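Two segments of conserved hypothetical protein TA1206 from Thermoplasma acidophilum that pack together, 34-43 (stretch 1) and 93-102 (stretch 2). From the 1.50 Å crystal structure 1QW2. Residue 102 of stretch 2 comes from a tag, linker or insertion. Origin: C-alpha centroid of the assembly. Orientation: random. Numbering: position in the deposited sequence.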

# COMPACT_ATOMS: atom_id res chain seq x y z
N PHE A 34 7.08 9.29 -5.56
CA PHE A 34 6.42 10.57 -5.65
C PHE A 34 5.95 11.03 -4.28
O PHE A 34 5.91 10.25 -3.32
N ILE A 35 5.67 12.33 -4.18
CA ILE A 35 5.16 12.94 -2.97
C ILE A 35 3.91 13.68 -3.44
O ILE A 35 3.99 14.52 -4.34
N LYS A 36 2.77 13.36 -2.85
CA LYS A 36 1.53 14.00 -3.27
C LYS A 36 0.83 14.76 -2.16
O LYS A 36 0.67 14.27 -1.05
N GLY A 37 0.41 15.98 -2.50
CA GLY A 37 -0.31 16.82 -1.56
C GLY A 37 -1.72 16.99 -2.09
O GLY A 37 -2.06 16.42 -3.12
N SER A 38 -2.54 17.77 -1.39
CA SER A 38 -3.91 17.97 -1.83
C SER A 38 -4.05 18.80 -3.10
O SER A 38 -5.06 18.70 -3.80
N LYS A 39 -3.04 19.60 -3.42
CA LYS A 39 -3.09 20.46 -4.60
C LYS A 39 -2.23 20.01 -5.77
O LYS A 39 -2.54 20.31 -6.93
N GLY A 40 -1.14 19.30 -5.49
CA GLY A 40 -0.26 18.86 -6.56
C GLY A 40 0.69 17.77 -6.10
O GLY A 40 0.59 17.27 -4.98
N TYR A 41 1.64 17.42 -6.96
CA TYR A 41 2.58 16.37 -6.64
C TYR A 41 3.96 16.58 -7.25
O TYR A 41 4.14 17.40 -8.16
N ALA A 42 4.94 15.86 -6.71
CA ALA A 42 6.31 15.88 -7.19
C ALA A 42 6.62 14.42 -7.49
O ALA A 42 6.26 13.54 -6.71
N MSE A 43 7.26 14.16 -8.62
CA MSE A 43 7.58 12.78 -8.97
C MSE A 43 8.97 12.69 -9.57
O MSE A 43 9.51 13.68 -10.07
N VAL A 93 14.46 24.28 -5.00
CA VAL A 93 14.68 23.07 -4.22
C VAL A 93 13.29 22.66 -3.74
O VAL A 93 12.56 23.48 -3.18
N LEU A 94 12.92 21.41 -3.97
CA LEU A 94 11.59 20.93 -3.60
C LEU A 94 11.14 21.31 -2.20
O LEU A 94 10.01 21.78 -2.01
N ARG A 95 12.00 21.12 -1.21
CA ARG A 95 11.65 21.45 0.17
C ARG A 95 11.17 22.89 0.32
O ARG A 95 10.31 23.20 1.14
N ASN A 96 11.73 23.78 -0.50
CA ASN A 96 11.39 25.20 -0.46
C ASN A 96 10.06 25.57 -1.12
O ASN A 96 9.58 26.69 -0.95
N VAL A 97 9.47 24.64 -1.87
CA VAL A 97 8.21 24.94 -2.54
C VAL A 97 7.14 23.87 -2.34
O VAL A 97 6.04 23.99 -2.88
N ILE A 98 7.45 22.84 -1.56
CA ILE A 98 6.50 21.76 -1.31
C ILE A 98 5.19 22.26 -0.71
O ILE A 98 4.13 21.67 -0.92
N ASP A 99 5.27 23.35 0.04
CA ASP A 99 4.08 23.92 0.67
C ASP A 99 3.01 24.24 -0.37
O ASP A 99 1.82 24.21 -0.07
N LYS A 100 3.44 24.55 -1.59
CA LYS A 100 2.50 24.89 -2.66
C LYS A 100 1.83 23.67 -3.29
O LYS A 100 0.97 23.82 -4.16
N LEU A 101 2.20 22.48 -2.85
CA LEU A 101 1.61 21.25 -3.37
C LEU A 101 0.57 20.70 -2.41
O LEU A 101 -0.15 19.75 -2.73
N GLY A 102 0.48 21.31 -1.23
CA GLY A 102 -0.49 20.85 -0.25
C GLY A 102 -1.78 21.65 -0.29
O GLY A 102 -1.80 22.82 0.09
OXT GLY A 102 -2.77 21.09 -0.78

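A chain terminus docked against a β-hairpin can divide its contact in two: aliphatic side chains cover the strands, and a backbone carbonyl meets free amides of the turn. The last ten residues of the deposited chain, the final one a tag glycine, illustrate the principle. Their partner is a hairpin in which Ile35 and Ala42 are paired by reciprocal backbone hydrogen bonds, so that their CA-to-CB bonds leave the same face, toward stretch 2, while Lys36, Tyr41 and Met43 direct their CA-to-CB bonds away.

Val93 stays out of reach, and the packing begins at Leu94. Its CA-to-CB bond points toward the hairpin, and chi1 t with chi2 p brings Leu94 CD2 to 3.8 Å from Ala42 CB and 4.2 Å from Ile35 CD1. One methyl thus touches both members of the strand pair. Ile35, with chi1 m and chi2 t, extends CD1 to meet it. Arg95, Asn96 and Val97 take no part in the contact.

Ile98 shows how a rotamer can redirect a residue. Its CA-to-CB bond leaves sideways, yet chi1 t and chi2 p carry the end of the chain nearer the hairpin, where Ile98 CD1 lies 4.2 Å from Ile35 CG2. Ile35 therefore packs against both Leu94 and Ile98. Asp99 is out of reach and the CA-to-CB bond of Lys100 points away, although Lys100 O lies 4.1 Å from Lys39 CB.

Leu101 unites the two kinds of contact. Its side chain, chi1 m and chi2 t, starts sideways and places Leu101 CD1 4.1 Å from Ala42 CB and 3.8 Å from Tyr41 C, extending the apolar patch toward the turn. Leu101 O accepts two hydrogen bonds, from Lys39 N and from Gly40 N, each 3.0 Å long, and also receives a CA-H...O contact from Gly37 CA at 3.2 Å. This close fit exploits the bare glycine: a CB on Gly37 would lie 2.2 Å from Leu101 O, a clash. At Gly40 a CB would likewise be tight, 3.1 Å from Leu101 CD2.

Gly102, a tag residue, ends the chain with its carboxylate beside the turn. Lys39 points its CA-to-CB bond toward stretch 2 and then runs out with chi1 m and the remaining chi angles t. A water bridges the two residues, accepting from Lys39 NZ at 2.7 Å and donating to Gly102 O at 2.6 Å. By contrast, the 1.9 Å separation of Ser38 OG and Gly102 OXT is too short to be a hydrogen bond and is best read as a clash in the model.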

# COMPACT_ATOMS: atom_id res chain seq x y z
CB PHE A 34 5.22 10.51 -6.63
CG PHE A 34 4.07 9.64 -6.17
CD1 PHE A 34 3.19 10.07 -5.18
CD2 PHE A 34 3.83 8.42 -6.78
CE1 PHE A 34 2.09 9.29 -4.80
CE2 PHE A 34 2.73 7.63 -6.41
CZ PHE A 34 1.86 8.07 -5.42
CB ILE A 35 6.13 13.97 -2.36
CG1 ILE A 35 7.44 13.28 -1.97
CG2 ILE A 35 5.49 14.63 -1.14
CD1 ILE A 35 8.50 14.23 -1.46
CB LYS A 36 0.60 12.94 -3.86
CG LYS A 36 -0.72 13.48 -4.40
CD LYS A 36 -1.84 13.33 -3.38
CE LYS A 36 -3.17 13.84 -3.94
NZ LYS A 36 -4.32 13.44 -3.09
CB SER A 38 -4.73 18.62 -0.70
OG SER A 38 -4.23 19.91 -0.38
CB LYS A 39 -2.70 21.89 -4.21
CG LYS A 39 -3.56 22.50 -3.12
CD LYS A 39 -3.09 23.90 -2.78
CE LYS A 39 -3.88 24.48 -1.62
NZ LYS A 39 -3.45 25.87 -1.29
CB TYR A 41 2.02 15.03 -7.11
CG TYR A 41 1.74 15.00 -8.60
CD1 TYR A 41 2.74 14.65 -9.52
CD2 TYR A 41 0.50 15.38 -9.11
CE1 TYR A 41 2.51 14.69 -10.89
CE2 TYR A 41 0.26 15.42 -10.48
CZ TYR A 41 1.26 15.07 -11.37
OH TYR A 41 1.03 15.11 -12.72
CB ALA A 42 7.26 16.39 -6.12
CB MSE A 43 6.54 12.22 -9.94
CG MSE A 43 6.68 10.74 -10.24
SE MSE A 43 5.14 10.05 -11.23
CE MSE A 43 6.05 8.81 -12.36
CB VAL A 93 15.59 23.34 -3.00
CG1 VAL A 93 15.77 22.06 -2.19
CG2 VAL A 93 16.93 23.88 -3.46
CB LEU A 94 11.50 19.41 -3.78
CG LEU A 94 10.12 18.80 -3.55
CD1 LEU A 94 9.10 19.45 -4.48
CD2 LEU A 94 10.17 17.30 -3.79
CB ARG A 95 12.86 21.22 1.09
CG ARG A 95 12.56 21.38 2.57
CD ARG A 95 11.63 20.28 3.08
NE ARG A 95 11.32 20.43 4.50
CZ ARG A 95 10.62 21.44 5.01
NH1 ARG A 95 10.15 22.39 4.22
NH2 ARG A 95 10.40 21.50 6.32
CB ASN A 96 12.52 26.02 -1.09
CG ASN A 96 13.81 25.95 -0.30
OD1 ASN A 96 14.86 26.42 -0.76
ND2 ASN A 96 13.75 25.37 0.89
CB VAL A 97 8.41 25.13 -4.06
CG1 VAL A 97 9.39 26.27 -4.31
CG2 VAL A 97 8.90 23.84 -4.69
CB ILE A 98 7.12 20.69 -0.38
CG1 ILE A 98 6.28 19.42 -0.41
CG2 ILE A 98 7.20 21.23 1.04
CD1 ILE A 98 6.28 18.72 -1.74
CB ASP A 99 4.46 25.19 1.43
CG ASP A 99 4.98 26.28 0.51
OD1 ASP A 99 4.16 26.92 -0.19
OD2 ASP A 99 6.21 26.50 0.48
CB LYS A 100 3.21 25.73 -3.72
CG LYS A 100 3.66 27.08 -3.19
CD LYS A 100 4.44 27.89 -4.22
CE LYS A 100 4.77 29.27 -3.66
NZ LYS A 100 5.51 30.11 -4.64
CB LEU A 101 2.69 20.19 -3.61
CG LEU A 101 3.83 20.58 -4.55
CD1 LEU A 101 4.75 19.38 -4.76
CD2 LEU A 101 3.26 21.04 -5.88
O HOH W 1 -1.49 25.38 0.50